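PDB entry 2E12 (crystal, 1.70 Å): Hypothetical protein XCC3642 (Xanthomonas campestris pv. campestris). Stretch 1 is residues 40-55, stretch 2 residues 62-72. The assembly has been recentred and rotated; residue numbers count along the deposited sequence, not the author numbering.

Stretch 1 40-55: MIAGTVAVRPTIQTYR
Stretch 2 62-72: GSNGQLRIDHL

Stretch 1 runs antiparallel to the strand 62-70 in two paired segments, separated by a loop that water bridges. I41 (chi1 t, chi2 t) packs CD1 4.1 Å from I69 CB. The chain turns a corner at G43 (phi/psi 162/-157), where a CB would clash with I69 CG2 and D70 O. T44 and D70 form a hydrogen-bonded pair, T44 N to D70 O and D70 N to T44 O both 2.9 Å. V45 (t) faces I69 (m, m) as the non-hydrogen-bonded pair, CA to CA 4.9 Å, and A46 N donates to R68 O at 3.0 Å. A46 CB lies over one face of the R68 guanidinium, held by a salt bridge, R68 NH2 to D70 OD2 2.8 Å.

The backbones then part. Water 1 links V47 O to R68 N, P49 CG rests 4.1 Å from L67 CD1, and water 2 joins T50 O to Q66 N. Direct pairing resumes at Q52 (-135/-179): Q52 N donates to N64 O at 2.9 Å, and N64 N to Q52 O at 3.2 Å. T53 opposes S63, CA to CA 4.8 Å. Y54 N reaches G62 O at 3.0 Å, and G62 N returns to Y54 O at 3.1 Å. The Y54 ring (chi1 m, chi2 -82°) extends forward along stretch 2, past N64, so that Q66 NE2 donates to Y54 OH at 3.2 Å.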

# COMPACT_ATOMS: atom_id res chain seq x y z
N MET A 40 -0.01 3.61 -21.98
CA MET A 40 0.77 2.60 -21.30
C MET A 40 2.18 2.63 -21.84
O MET A 40 2.39 2.73 -23.05
CB MET A 40 0.14 1.22 -21.49
CG MET A 40 -0.33 0.92 -22.91
SD MET A 40 1.01 0.63 -24.09
CE MET A 40 1.16 -1.17 -24.00
N ILE A 41 3.14 2.57 -20.93
CA ILE A 41 4.55 2.58 -21.31
C ILE A 41 5.19 1.29 -20.81
O ILE A 41 4.85 0.79 -19.75
CB ILE A 41 5.29 3.79 -20.69
CG1 ILE A 41 6.76 3.77 -21.12
CG2 ILE A 41 5.19 3.75 -19.16
CD1 ILE A 41 7.54 5.02 -20.77
N ALA A 42 6.10 0.75 -21.60
CA ALA A 42 6.78 -0.48 -21.23
C ALA A 42 8.27 -0.25 -21.34
O ALA A 42 8.72 0.53 -22.19
CB ALA A 42 6.36 -1.60 -22.14
N GLY A 43 9.04 -0.91 -20.49
CA GLY A 43 10.47 -0.75 -20.53
C GLY A 43 11.16 -1.19 -19.27
O GLY A 43 10.62 -2.01 -18.51
N THR A 44 12.35 -0.66 -19.04
CA THR A 44 13.09 -1.02 -17.85
C THR A 44 13.14 0.12 -16.83
O THR A 44 13.40 1.27 -17.17
CB THR A 44 14.54 -1.42 -18.19
OG1 THR A 44 14.54 -2.31 -19.32
CG2 THR A 44 15.18 -2.15 -17.02
N VAL A 45 12.84 -0.22 -15.58
CA VAL A 45 12.90 0.73 -14.47
C VAL A 45 14.37 1.11 -14.33
O VAL A 45 15.18 0.29 -13.92
CB VAL A 45 12.46 0.07 -13.14
CG1 VAL A 45 12.53 1.10 -11.99
CG2 VAL A 45 11.04 -0.49 -13.27
N ALA A 46 14.72 2.36 -14.66
CA ALA A 46 16.11 2.80 -14.57
C ALA A 46 16.68 2.68 -13.16
O ALA A 46 17.79 2.19 -12.97
CB ALA A 46 16.23 4.25 -15.07
N VAL A 47 15.93 3.14 -12.17
CA VAL A 47 16.37 3.08 -10.79
C VAL A 47 15.13 2.98 -9.90
O VAL A 47 14.10 3.57 -10.22
CB VAL A 47 17.20 4.35 -10.45
CG1 VAL A 47 16.31 5.59 -10.51
CG2 VAL A 47 17.85 4.22 -9.08
N ARG A 48 15.20 2.21 -8.81
CA ARG A 48 14.04 2.07 -7.93
C ARG A 48 13.62 3.47 -7.51
O ARG A 48 14.43 4.24 -7.00
CB ARG A 48 14.38 1.24 -6.68
CG ARG A 48 13.20 1.10 -5.71
CD ARG A 48 13.58 0.39 -4.41
NE ARG A 48 13.87 -1.03 -4.59
CZ ARG A 48 14.18 -1.86 -3.61
NH1 ARG A 48 14.25 -1.43 -2.36
NH2 ARG A 48 14.42 -3.14 -3.87
N PRO A 49 12.35 3.83 -7.74
CA PRO A 49 11.86 5.16 -7.37
C PRO A 49 11.62 5.29 -5.87
O PRO A 49 11.55 4.29 -5.15
CB PRO A 49 10.58 5.30 -8.18
CG PRO A 49 10.06 3.90 -8.21
CD PRO A 49 11.31 3.08 -8.48
N THR A 50 11.48 6.53 -5.41
CA THR A 50 11.25 6.79 -3.99
C THR A 50 10.11 7.79 -3.84
O THR A 50 9.95 8.68 -4.67
CB THR A 50 12.50 7.38 -3.34
OG1 THR A 50 12.78 8.67 -3.91
CG2 THR A 50 13.70 6.47 -3.57
N ILE A 51 9.32 7.64 -2.78
CA ILE A 51 8.22 8.57 -2.53
C ILE A 51 8.80 9.69 -1.67
O ILE A 51 9.48 9.42 -0.67
CB ILE A 51 7.06 7.88 -1.78
CG1 ILE A 51 6.55 6.69 -2.60
CG2 ILE A 51 5.93 8.87 -1.55
CD1 ILE A 51 6.08 7.03 -4.01
N GLN A 52 8.55 10.94 -2.06
CA GLN A 52 9.07 12.09 -1.33
C GLN A 52 8.04 13.20 -1.12
O GLN A 52 6.89 13.09 -1.54
CB GLN A 52 10.25 12.70 -2.08
CG GLN A 52 11.35 11.73 -2.46
CD GLN A 52 12.31 12.32 -3.48
OE1 GLN A 52 12.80 13.43 -3.33
NE2 GLN A 52 12.57 11.56 -4.54
N THR A 53 8.49 14.27 -0.47
CA THR A 53 7.66 15.45 -0.20
C THR A 53 7.95 16.57 -1.21
O THR A 53 9.11 16.90 -1.47
CB THR A 53 7.93 16.00 1.21
OG1 THR A 53 7.69 14.97 2.19
CG2 THR A 53 7.03 17.19 1.49
N TYR A 54 6.89 17.17 -1.74
CA TYR A 54 7.04 18.25 -2.72
C TYR A 54 6.02 19.35 -2.41
O TYR A 54 5.23 19.21 -1.49
CB TYR A 54 6.76 17.74 -4.14
CG TYR A 54 7.71 16.67 -4.65
CD1 TYR A 54 8.95 17.02 -5.19
CD2 TYR A 54 7.35 15.32 -4.63
CE1 TYR A 54 9.81 16.05 -5.69
CE2 TYR A 54 8.20 14.35 -5.13
CZ TYR A 54 9.43 14.71 -5.66
OH TYR A 54 10.27 13.75 -6.17
N ARG A 55 6.07 20.43 -3.19
CA ARG A 55 5.13 21.56 -3.08
C ARG A 55 4.47 21.76 -4.44
O ARG A 55 5.12 21.62 -5.48
CB ARG A 55 5.83 22.90 -2.78
CG ARG A 55 6.28 23.14 -1.37
CD ARG A 55 6.59 24.63 -1.23
NE ARG A 55 7.32 24.96 -0.01
CZ ARG A 55 7.80 26.16 0.27
NH1 ARG A 55 7.61 27.17 -0.57
NH2 ARG A 55 8.51 26.35 1.37
N GLY A 62 2.99 17.70 0.03
CA GLY A 62 2.40 16.37 -0.02
C GLY A 62 3.33 15.33 -0.62
O GLY A 62 4.47 15.64 -0.95
N SER A 63 2.85 14.11 -0.79
CA SER A 63 3.68 13.05 -1.34
C SER A 63 3.46 12.76 -2.81
O SER A 63 2.40 13.01 -3.37
CB SER A 63 3.47 11.76 -0.54
OG SER A 63 3.95 11.92 0.79
N ASN A 64 4.51 12.23 -3.44
CA ASN A 64 4.50 11.85 -4.86
C ASN A 64 5.86 11.25 -5.18
O ASN A 64 6.70 11.09 -4.29
CB ASN A 64 4.26 13.08 -5.74
CG ASN A 64 3.60 12.72 -7.06
OD1 ASN A 64 3.72 11.60 -7.54
ND2 ASN A 64 2.93 13.68 -7.65
N GLY A 65 6.09 10.92 -6.45
CA GLY A 65 7.37 10.35 -6.85
C GLY A 65 7.61 10.43 -8.35
O GLY A 65 6.68 10.58 -9.14
N GLN A 66 8.88 10.31 -8.75
CA GLN A 66 9.25 10.38 -10.15
C GLN A 66 9.89 9.07 -10.57
O GLN A 66 10.78 8.56 -9.90
CB GLN A 66 10.21 11.55 -10.39
CG GLN A 66 9.57 12.91 -10.09
CD GLN A 66 10.53 14.08 -10.27
OE1 GLN A 66 10.88 14.43 -11.39
NE2 GLN A 66 10.97 14.67 -9.17
N LEU A 67 9.42 8.55 -11.70
CA LEU A 67 9.88 7.28 -12.28
C LEU A 67 10.52 7.52 -13.64
O LEU A 67 10.00 8.26 -14.47
CB LEU A 67 8.70 6.33 -12.44
CG LEU A 67 8.88 4.99 -13.16
CD1 LEU A 67 9.75 4.07 -12.33
CD2 LEU A 67 7.51 4.35 -13.37
N ARG A 68 11.67 6.88 -13.85
CA ARG A 68 12.40 6.97 -15.10
C ARG A 68 12.40 5.57 -15.73
O ARG A 68 12.75 4.59 -15.06
CB ARG A 68 13.85 7.42 -14.87
CG ARG A 68 14.68 7.52 -16.14
CD ARG A 68 16.16 7.76 -15.82
NE ARG A 68 17.04 6.95 -16.65
CZ ARG A 68 18.35 6.81 -16.46
NH1 ARG A 68 18.96 7.45 -15.47
NH2 ARG A 68 19.04 6.02 -17.26
N ILE A 69 12.00 5.49 -16.99
CA ILE A 69 11.95 4.23 -17.71
C ILE A 69 12.86 4.39 -18.92
O ILE A 69 12.78 5.41 -19.61
CB ILE A 69 10.52 3.92 -18.22
CG1 ILE A 69 9.53 4.00 -17.07
CG2 ILE A 69 10.46 2.54 -18.87
CD1 ILE A 69 9.87 3.06 -15.94
N ASP A 70 13.71 3.41 -19.17
CA ASP A 70 14.58 3.46 -20.33
C ASP A 70 14.25 2.23 -21.16
O ASP A 70 13.53 1.34 -20.72
CB ASP A 70 16.06 3.36 -19.97
CG ASP A 70 16.47 4.25 -18.83
OD1 ASP A 70 15.86 5.32 -18.62
OD2 ASP A 70 17.44 3.87 -18.14
N HIS A 71 14.78 2.20 -22.37
CA HIS A 71 14.60 1.04 -23.23
C HIS A 71 15.58 1.07 -24.37
O HIS A 71 16.65 1.69 -24.28
CB HIS A 71 13.17 0.88 -23.78
CG HIS A 71 12.33 2.12 -23.75
ND1 HIS A 71 12.86 3.39 -23.83
CD2 HIS A 71 10.98 2.28 -23.68
CE1 HIS A 71 11.88 4.28 -23.81
NE2 HIS A 71 10.73 3.63 -23.71
N LEU A 72 15.24 0.38 -25.45
CA LEU A 72 16.10 0.32 -26.61
C LEU A 72 15.33 0.50 -27.91
O LEU A 72 15.44 1.54 -28.57
CB LEU A 72 16.83 -1.02 -26.64
CG LEU A 72 17.94 -1.19 -27.69
CD1 LEU A 72 17.36 -1.47 -29.07
CD2 LEU A 72 18.81 0.06 -27.69
O HOH W 1 12.98 5.99 -11.26
O HOH W 2 10.81 10.77 -6.64
O HOH W 3 12.51 8.72 -7.67